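Local structure of polysialic acid O-acetyltransferase (Escherichia coli, 3JQY) at residues Thr128-Arg142 and Ile164-Ile178. The protein transfers acetyl groups from acetyl-CoA to the O7 or O9 hydroxyls of capsular polysialic acid, preferring long polymers. Numbering follows the deposited sequence. Where two conformers were deposited one is given.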
ATOM      1  N   THR B 128     -12.986   3.909 -18.287  1.00 10.90           N
ATOM      2  CA  THR B 128     -12.360   4.200 -19.569  1.00 13.14           C
ATOM      3  C   THR B 128     -10.956   4.742 -19.356  1.00 13.15           C
ATOM      4  O   THR B 128     -10.736   5.597 -18.492  1.00 13.09           O
ATOM      5  CB  THR B 128     -13.163   5.259 -20.339  1.00 12.53           C
ATOM      6  OG1 THR B 128     -14.438   4.715 -20.706  1.00 20.73           O
ATOM      7  CG2 THR B 128     -12.415   5.683 -21.590  1.00 26.67           C
ATOM      8  N   ILE B 129     -10.003   4.225 -20.121  1.00 11.61           N
ATOM      9  CA  ILE B 129      -8.654   4.787 -20.145  1.00 11.06           C
ATOM     10  C   ILE B 129      -8.362   5.218 -21.570  1.00 11.40           C
ATOM     11  O   ILE B 129      -8.573   4.454 -22.505  1.00 14.04           O
ATOM     12  CB  ILE B 129      -7.585   3.759 -19.699  1.00 12.65           C
ATOM     13  CG1 ILE B 129      -7.925   3.212 -18.306  1.00 15.53           C
ATOM     14  CG2 ILE B 129      -6.193   4.392 -19.709  1.00 13.40           C
ATOM     15  CD1 ILE B 129      -6.849   2.336 -17.716  1.00 15.40           C
ATOM     16  N   GLY B 130      -7.880   6.443 -21.731  1.00 12.50           N
ATOM     17  CA  GLY B 130      -7.632   7.006 -23.049  1.00 11.62           C
ATOM     18  C   GLY B 130      -6.423   6.420 -23.741  1.00 13.18           C
ATOM     19  O   GLY B 130      -5.808   5.467 -23.258  1.00 12.80           O
ATOM     20  N   HIS B 131      -6.078   6.995 -24.884  1.00 12.31           N
ATOM     21  CA  HIS B 131      -4.899   6.559 -25.615  1.00 12.16           C
ATOM     22  C   HIS B 131      -3.652   7.118 -24.958  1.00 11.28           C
ATOM     23  O   HIS B 131      -3.712   8.117 -24.243  1.00 12.78           O
ATOM     24  CB  HIS B 131      -4.961   7.047 -27.066  1.00 12.48           C
ATOM     25  CG  HIS B 131      -6.284   6.825 -27.726  1.00 17.17           C
ATOM     26  ND1 HIS B 131      -6.761   5.568 -28.035  1.00 16.91           N
ATOM     27  CD2 HIS B 131      -7.226   7.699 -28.155  1.00 23.88           C
ATOM     28  CE1 HIS B 131      -7.943   5.677 -28.614  1.00 25.54           C
ATOM     29  NE2 HIS B 131      -8.249   6.960 -28.698  1.00 22.81           N
ATOM     30  N   ASP B 132      -2.523   6.461 -25.202  1.00 12.95           N
ATOM     31  CA  ASP B 132      -1.211   6.977 -24.811  1.00 14.85           C
ATOM     32  C   ASP B 132      -1.043   7.211 -23.313  1.00 14.63           C
ATOM     33  O   ASP B 132      -0.280   8.092 -22.902  1.00 13.23           O
ATOM     34  CB  ASP B 132      -0.899   8.272 -25.566  1.00 12.05           C
ATOM     35  CG  ASP B 132      -0.858   8.074 -27.058  1.00 17.53           C
ATOM     36  OD1 ASP B 132      -0.100   7.190 -27.518  1.00 18.24           O
ATOM     37  OD2 ASP B 132      -1.582   8.806 -27.769  1.00 17.08           O
ATOM     38  N   CYS B 133      -1.726   6.419 -22.495  1.00 12.68           N
ATOM     39  CA  CYS B 133      -1.529   6.514 -21.049  1.00  8.43           C
ATOM     40  C   CYS B 133      -0.386   5.628 -20.556  1.00 11.35           C
ATOM     41  O   CYS B 133      -0.038   4.621 -21.183  1.00 11.04           O
ATOM     42  CB  CYS B 133      -2.816   6.180 -20.283  1.00 10.22           C
ATOM     43  SG  CYS B 133      -4.114   7.432 -20.454  1.00 12.15           S
ATOM     44  N   MET B 134       0.205   6.032 -19.437  1.00 10.01           N
ATOM     45  CA  MET B 134       1.213   5.231 -18.760  1.00 10.43           C
ATOM     46  C   MET B 134       0.682   4.916 -17.370  1.00 11.27           C
ATOM     47  O   MET B 134       0.666   5.779 -16.492  1.00 11.26           O
ATOM     48  CB  MET B 134       2.542   5.991 -18.668  1.00 12.50           C
ATOM     49  CG  MET B 134       3.672   5.187 -18.012  1.00 13.28           C
ATOM     50  SD  MET B 134       5.294   5.957 -18.252  1.00 16.37           S
ATOM     51  CE  MET B 134       5.119   7.435 -17.251  1.00 16.55           C
ATOM     52  N   ILE B 135       0.208   3.687 -17.194  1.00 10.01           N
ATOM     53  CA  ILE B 135      -0.329   3.240 -15.917  1.00  9.64           C
ATOM     54  C   ILE B 135       0.700   2.337 -15.243  1.00 10.48           C
ATOM     55  O   ILE B 135       1.039   1.272 -15.766  1.00 11.58           O
ATOM     56  CB  ILE B 135      -1.647   2.460 -16.116  1.00 10.39           C
ATOM     57  CG1 ILE B 135      -2.630   3.243 -17.004  1.00 15.76           C
ATOM     58  CG2 ILE B 135      -2.259   2.080 -14.774  1.00  8.84           C
ATOM     59  CD1 ILE B 135      -2.882   4.666 -16.555  1.00 12.72           C
ATOM     60  N   ALA B 136       1.211   2.763 -14.092  1.00 10.75           N
ATOM     61  CA  ALA B 136       2.254   2.015 -13.401  1.00 10.97           C
ATOM     62  C   ALA B 136       1.687   0.774 -12.715  1.00 12.16           C
ATOM     63  O   ALA B 136       0.503   0.457 -12.859  1.00 13.37           O
ATOM     64  CB  ALA B 136       2.955   2.905 -12.387  1.00 14.46           C
ATOM     65  N   ARG B 137       2.534   0.081 -11.961  1.00  9.86           N
ATOM     66  CA  ARG B 137       2.113  -1.137 -11.284  1.00 11.60           C
ATOM     67  C   ARG B 137       1.171  -0.839 -10.130  1.00 11.77           C
ATOM     68  O   ARG B 137       1.199   0.250  -9.553  1.00 11.68           O
ATOM     69  CB  ARG B 137       3.331  -1.914 -10.774  1.00 15.35           C
ATOM     70  CG  ARG B 137       4.211  -2.431 -11.901  1.00 16.57           C
ATOM     71  CD  ARG B 137       5.227  -3.457 -11.413  1.00 38.58           C
ATOM     72  NE  ARG B 137       5.895  -4.108 -12.538  1.00 47.69           N
ATOM     73  CZ  ARG B 137       6.480  -5.302 -12.478  1.00 50.22           C
ATOM     74  NH1 ARG B 137       6.482  -5.988 -11.343  1.00 56.60           N
ATOM     75  NH2 ARG B 137       7.060  -5.811 -13.555  1.00 40.41           N
ATOM     76  N   ASP B 138       0.338  -1.824  -9.803  1.00 10.81           N
ATOM     77  CA  ASP B 138      -0.558  -1.754  -8.653  1.00 11.14           C
ATOM     78  C   ASP B 138      -1.490  -0.552  -8.699  1.00 11.02           C
ATOM     79  O   ASP B 138      -1.616   0.183  -7.721  1.00 10.04           O
ATOM     80  CB  ASP B 138       0.243  -1.764  -7.350  1.00 14.37           C
ATOM     81  CG  ASP B 138       1.042  -3.040  -7.176  1.00 18.82           C
ATOM     82  OD1 ASP B 138       0.550  -4.106  -7.593  1.00 15.38           O
ATOM     83  OD2 ASP B 138       2.156  -2.975  -6.619  1.00 26.30           O
ATOM     84  N   VAL B 139      -2.134  -0.360  -9.847  1.00 10.40           N
ATOM     85  CA  VAL B 139      -3.145   0.674  -9.979  1.00 10.05           C
ATOM     86  C   VAL B 139      -4.531   0.044  -9.966  1.00 10.69           C
ATOM     87  O   VAL B 139      -4.813  -0.858 -10.753  1.00 11.67           O
ATOM     88  CB  VAL B 139      -2.964   1.479 -11.269  1.00 10.23           C
ATOM     89  CG1 VAL B 139      -4.147   2.415 -11.486  1.00 10.41           C
ATOM     90  CG2 VAL B 139      -1.656   2.265 -11.218  1.00  9.70           C
ATOM     91  N   ILE B 140      -5.382   0.532  -9.061  1.00  9.93           N
ATOM     92  CA  ILE B 140      -6.750   0.043  -8.928  1.00  8.38           C
ATOM     93  C   ILE B 140      -7.741   1.113  -9.366  1.00 10.04           C
ATOM     94  O   ILE B 140      -7.706   2.238  -8.876  1.00 11.88           O
ATOM     95  CB  ILE B 140      -7.067  -0.358  -7.472  1.00 12.73           C
ATOM     96  CG1 ILE B 140      -6.110  -1.458  -7.000  1.00 14.78           C
ATOM     97  CG2 ILE B 140      -8.519  -0.815  -7.346  1.00 12.48           C
ATOM     98  CD1 ILE B 140      -6.231  -1.779  -5.517  1.00 18.89           C
ATOM     99  N   LEU B 141      -8.604   0.770 -10.314  1.00  9.77           N
ATOM    100  CA  LEU B 141      -9.704   1.663 -10.678  1.00 12.02           C
ATOM    101  C   LEU B 141     -10.992   1.094 -10.091  1.00 10.58           C
ATOM    102  O   LEU B 141     -11.536   0.112 -10.604  1.00 12.26           O
ATOM    103  CB  LEU B 141      -9.799   1.816 -12.200  1.00  9.61           C
ATOM    104  CG  LEU B 141      -8.495   2.176 -12.924  1.00 12.56           C
ATOM    105  CD1 LEU B 141      -8.707   2.335 -14.436  1.00 14.08           C
ATOM    106  CD2 LEU B 141      -7.870   3.447 -12.333  1.00 13.45           C
ATOM    107  N   ARG B 142     -11.460   1.694  -8.996  1.00  8.93           N
ATOM    108  CA  ARG B 142     -12.567   1.126  -8.223  1.00  9.85           C
ATOM    109  C   ARG B 142     -13.848   1.940  -8.389  1.00  9.33           C
ATOM    110  O   ARG B 142     -14.099   2.874  -7.632  1.00 13.08           O
ATOM    111  CB  ARG B 142     -12.187   1.024  -6.739  1.00 14.09           C
ATOM    112  CG  ARG B 142     -13.136   0.160  -5.913  1.00 14.19           C
ATOM    113  CD  ARG B 142     -12.752   0.116  -4.425  1.00 14.89           C
ATOM    114  NE  ARG B 142     -11.431  -0.474  -4.196  1.00 17.86           N
ATOM    115  CZ  ARG B 142     -11.170  -1.778  -4.222  1.00 25.49           C
ATOM    116  NH1 ARG B 142     -12.141  -2.652  -4.475  1.00 24.87           N
ATOM    117  NH2 ARG B 142      -9.932  -2.212  -4.000  1.00 18.42           N
ATOM    118  N   ILE B 164     -15.491   5.938 -13.986  1.00  9.79           N
ATOM    119  CA  ILE B 164     -14.146   6.494 -13.911  1.00  8.63           C
ATOM    120  C   ILE B 164     -13.658   6.748 -15.329  1.00 12.53           C
ATOM    121  O   ILE B 164     -13.766   5.884 -16.192  1.00 13.02           O
ATOM    122  CB  ILE B 164     -13.164   5.539 -13.190  1.00  9.90           C
ATOM    123  CG1 ILE B 164     -13.550   5.424 -11.715  1.00 10.83           C
ATOM    124  CG2 ILE B 164     -11.744   6.053 -13.313  1.00 13.74           C
ATOM    125  CD1 ILE B 164     -12.928   4.252 -10.989  1.00 11.53           C
ATOM    126  N   ILE B 165     -13.135   7.940 -15.570  1.00  9.33           N
ATOM    127  CA  ILE B 165     -12.715   8.328 -16.912  1.00 12.26           C
ATOM    128  C   ILE B 165     -11.310   8.901 -16.868  1.00 16.37           C
ATOM    129  O   ILE B 165     -11.096  10.013 -16.386  1.00 18.59           O
ATOM    130  CB  ILE B 165     -13.677   9.370 -17.534  1.00 14.61           C
ATOM    131  CG1 ILE B 165     -15.119   8.865 -17.490  1.00 16.14           C
ATOM    132  CG2 ILE B 165     -13.269   9.683 -18.970  1.00 21.13           C
ATOM    133  CD1 ILE B 165     -15.336   7.537 -18.182  1.00 27.55           C
ATOM    134  N   ILE B 166     -10.347   8.120 -17.340  1.00  9.05           N
ATOM    135  CA  ILE B 166      -8.981   8.601 -17.463  0.54 11.58           C
ATOM    136  C   ILE B 166      -8.762   9.064 -18.900  1.00 12.55           C
ATOM    137  O   ILE B 166      -8.849   8.278 -19.833  1.00 13.86           O
ATOM    138  CB  ILE B 166      -7.969   7.505 -17.080  0.54 11.68           C
ATOM    139  CG1 ILE B 166      -8.276   6.983 -15.672  0.54 15.56           C
ATOM    140  CG2 ILE B 166      -6.536   8.031 -17.189  0.54 11.71           C
ATOM    141  CD1 ILE B 166      -7.458   5.790 -15.264  0.54 13.18           C
ATOM    142  N   SER B 167      -8.508  10.359 -19.070  1.00 10.95           N
ATOM    143  CA  SER B 167      -8.329  10.917 -20.408  1.00 16.48           C
ATOM    144  C   SER B 167      -7.072  10.383 -21.081  1.00 12.73           C
ATOM    145  O   SER B 167      -6.250   9.718 -20.455  1.00 13.64           O
ATOM    146  CB  SER B 167      -8.280  12.444 -20.354  1.00 14.41           C
ATOM    147  OG  SER B 167      -9.533  12.976 -19.954  1.00 17.25           O
ATOM    148  N   SER B 168      -6.918  10.697 -22.362  1.00 12.02           N
ATOM    149  CA  SER B 168      -5.703  10.329 -23.071  1.00 10.58           C
ATOM    150  C   SER B 168      -4.496  11.026 -22.463  1.00 12.42           C
ATOM    151  O   SER B 168      -4.595  12.140 -21.947  1.00 13.86           O
ATOM    152  CB  SER B 168      -5.821  10.677 -24.560  1.00 14.12           C
ATOM    153  OG  SER B 168      -6.809   9.871 -25.184  1.00 14.15           O
ATOM    154  N   TYR B 169      -3.358  10.350 -22.530  1.00 11.24           N
ATOM    155  CA  TYR B 169      -2.072  10.916 -22.130  1.00 12.20           C
ATOM    156  C   TYR B 169      -2.037  11.296 -20.645  1.00 11.09           C
ATOM    157  O   TYR B 169      -1.671  12.415 -20.275  1.00 12.86           O
ATOM    158  CB  TYR B 169      -1.667  12.095 -23.032  1.00 12.69           C
ATOM    159  CG  TYR B 169      -0.170  12.315 -23.036  1.00 13.43           C
ATOM    160  CD1 TYR B 169       0.679  11.337 -23.522  1.00 12.16           C
ATOM    161  CD2 TYR B 169       0.390  13.482 -22.525  1.00 12.87           C
ATOM    162  CE1 TYR B 169       2.054  11.503 -23.518  1.00 14.06           C
ATOM    163  CE2 TYR B 169       1.784  13.668 -22.525  1.00 12.45           C
ATOM    164  CZ  TYR B 169       2.601  12.669 -23.022  1.00 11.99           C
ATOM    165  OH  TYR B 169       3.973  12.817 -23.027  1.00 14.17           O
ATOM    166  N   VAL B 170      -2.415  10.337 -19.808  1.00  8.15           N
ATOM    167  CA  VAL B 170      -2.306  10.474 -18.362  1.00  7.29           C
ATOM    168  C   VAL B 170      -1.281   9.489 -17.813  1.00 11.27           C
ATOM    169  O   VAL B 170      -1.216   8.342 -18.249  1.00 10.16           O
ATOM    170  CB  VAL B 170      -3.670  10.251 -17.675  1.00  8.91           C
ATOM    171  CG1 VAL B 170      -3.508  10.140 -16.165  1.00 11.15           C
ATOM    172  CG2 VAL B 170      -4.612  11.397 -18.030  1.00 11.09           C
ATOM    173  N   TRP B 171      -0.478   9.953 -16.858  1.00  8.93           N
ATOM    174  CA  TRP B 171       0.475   9.101 -16.155  1.00 10.94           C
ATOM    175  C   TRP B 171      -0.089   8.811 -14.770  1.00 11.25           C
ATOM    176  O   TRP B 171      -0.221   9.723 -13.942  1.00 10.24           O
ATOM    177  CB  TRP B 171       1.834   9.801 -16.065  1.00 12.27           C
ATOM    178  CG  TRP B 171       2.854   9.129 -15.162  1.00 10.78           C
ATOM    179  CD1 TRP B 171       2.816   7.857 -14.676  1.00 10.57           C
ATOM    180  CD2 TRP B 171       4.074   9.708 -14.675  1.00 11.45           C
ATOM    181  NE1 TRP B 171       3.932   7.605 -13.902  1.00 12.72           N
ATOM    182  CE2 TRP B 171       4.722   8.727 -13.892  1.00 11.76           C
ATOM    183  CE3 TRP B 171       4.676  10.961 -14.823  1.00 13.98           C
ATOM    184  CZ2 TRP B 171       5.935   8.968 -13.248  1.00 16.54           C
ATOM    185  CZ3 TRP B 171       5.889  11.194 -14.192  1.00 12.84           C
ATOM    186  CH2 TRP B 171       6.503  10.204 -13.413  1.00 15.24           C
ATOM    187  N   VAL B 172      -0.486   7.561 -14.534  1.00  9.04           N
ATOM    188  CA  VAL B 172      -0.921   7.165 -13.200  1.00 10.38           C
ATOM    189  C   VAL B 172       0.222   6.404 -12.530  1.00  8.23           C
ATOM    190  O   VAL B 172       0.701   5.392 -13.038  1.00 10.70           O
ATOM    191  CB  VAL B 172      -2.212   6.329 -13.204  1.00  8.26           C
ATOM    192  CG1 VAL B 172      -2.625   5.990 -11.767  1.00 11.48           C
ATOM    193  CG2 VAL B 172      -3.346   7.091 -13.897  1.00 10.66           C
ATOM    194  N   GLY B 173       0.673   6.936 -11.405  1.00  9.06           N
ATOM    195  CA  GLY B 173       1.799   6.386 -10.674  1.00 10.73           C
ATOM    196  C   GLY B 173       1.520   5.079  -9.967  1.00 10.10           C
ATOM    197  O   GLY B 173       0.377   4.612  -9.896  1.00 10.89           O
ATOM    198  N   ARG B 174       2.586   4.491  -9.434  1.00 10.32           N
ATOM    199  CA  ARG B 174       2.524   3.206  -8.760  1.00 11.00           C
ATOM    200  C   ARG B 174       1.723   3.252  -7.458  1.00  9.47           C
ATOM    201  O   ARG B 174       1.733   4.253  -6.736  1.00  9.39           O
ATOM    202  CB  ARG B 174       3.952   2.728  -8.490  1.00 12.06           C
ATOM    203  CG  ARG B 174       4.082   1.525  -7.592  1.00 14.26           C
ATOM    204  CD  ARG B 174       5.574   1.210  -7.430  1.00 20.53           C
ATOM    205  NE  ARG B 174       5.830   0.259  -6.355  1.00 24.15           N
ATOM    206  CZ  ARG B 174       7.035   0.014  -5.849  1.00 25.09           C
ATOM    207  NH1 ARG B 174       8.105   0.662  -6.310  1.00 24.64           N
ATOM    208  NH2 ARG B 174       7.168  -0.874  -4.874  1.00 26.09           N
ATOM    209  N   ASN B 175       1.011   2.190  -7.165  1.00  9.07           N
ATOM    210  CA  ASN B 175       0.318   2.050  -5.924  1.00  8.91           C
ATOM    211  C   ASN B 175      -0.728   3.134  -5.703  1.00 10.38           C
ATOM    212  O   ASN B 175      -0.736   3.745  -4.700  1.00 10.73           O
ATOM    213  CB  ASN B 175       1.286   2.009  -4.744  1.00 12.51           C
ATOM    214  CG  ASN B 175       0.634   1.569  -3.471  1.00 19.28           C
ATOM    215  OD1 ASN B 175      -0.355   0.894  -3.477  1.00 26.16           O
ATOM    216  ND2 ASN B 175       1.222   1.960  -2.355  1.00 15.20           N
ATOM    217  N   VAL B 176      -1.619   3.233  -6.674  1.00  8.66           N
ATOM    218  CA  VAL B 176      -2.637   4.280  -6.681  1.00  5.87           C
ATOM    219  C   VAL B 176      -4.005   3.636  -6.795  1.00  9.74           C
ATOM    220  O   VAL B 176      -4.165   2.668  -7.528  1.00  8.83           O
ATOM    221  CB  VAL B 176      -2.481   5.173  -7.926  1.00  8.33           C
ATOM    222  CG1 VAL B 176      -3.764   5.970  -8.196  1.00  9.86           C
ATOM    223  CG2 VAL B 176      -1.287   6.106  -7.773  1.00  9.84           C
ATOM    224  N   SER B 177      -4.983   4.176  -6.074  1.00  8.13           N
ATOM    225  CA  SER B 177      -6.384   3.841  -6.312  1.00  9.01           C
ATOM    226  C   SER B 177      -7.090   5.075  -6.826  1.00  9.83           C
ATOM    227  O   SER B 177      -6.922   6.184  -6.292  1.00 10.29           O
ATOM    228  CB  SER B 177      -7.075   3.369  -5.035  1.00 14.89           C
ATOM    229  OG  SER B 177      -6.734   2.032  -4.741  1.00 13.50           O
ATOM    230  N   ILE B 178      -7.870   4.882  -7.876  1.00  9.36           N
ATOM    231  CA  ILE B 178      -8.787   5.910  -8.334  1.00 10.77           C
ATOM    232  C   ILE B 178     -10.197   5.438  -7.999  1.00 11.85           C
ATOM    233  O   ILE B 178     -10.606   4.350  -8.403  1.00 11.85           O
ATOM    234  CB  ILE B 178      -8.618   6.175  -9.832  1.00 12.43           C
ATOM    235  CG1 ILE B 178      -7.206   6.686 -10.117  1.00 15.88           C
ATOM    236  CG2 ILE B 178      -9.639   7.193 -10.314  1.00 12.69           C
ATOM    237  CD1 ILE B 178      -6.975   7.071 -11.559  1.00 24.23           C
TER
HETATM  238  O   HOH W   1      -2.689   0.040  -5.165  1.00 13.33           O
HETATM  239  O   HOH W   2       3.551  -0.902  -5.364  1.00 32.10           O
HETATM  240  O   HOH W   3      -8.905   0.526  -3.895  1.00 15.88           O
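Met134 lies alongside Trp171 on neighbouring coils of a left-handed parallel beta-helix, the hexapeptide-repeat fold; the two are paired in parallel strands 134-135 and 171-172. Met134 CE sits over one face of the indole, 3.4 Å from the centroid of the five-membered ring. The bend at chi3 (68°) turns this methyl onto the ring and leaves SD farther above the same face. His147 of a second subunit, a residue that probably binds acetyl-CoA, meets the indole edge-to-face. With an alanine at Trp171, the Met134 methyl would probably lose the ring beneath it and a gap would be likely to open beside His147 of the second subunit.

Inside the coil, aliphatic side chains pack together. Ile135 CD1 meets Val172 CG2 at 3.6 Å, and Leu141 CD1 reaches across the interior to Ile166 CD1, tip to tip at 3.8 Å. Backbone hydrogen bonds between parallel strands join the coils on all three sides, including Val172 N to Met134 O at 2.9 Å.

Side chains also form hydrogen bonds at the corners. Ser168 OG accepts from His131 N at 3.0 Å. Water links Asp138 OD2 to Arg174 NE, while the Arg174 guanidinium forms a salt bridge with Glu119 of the second subunit. Val170 N donates to Cys133 SG at 3.4 Å, with an N-H...S angle of 162°.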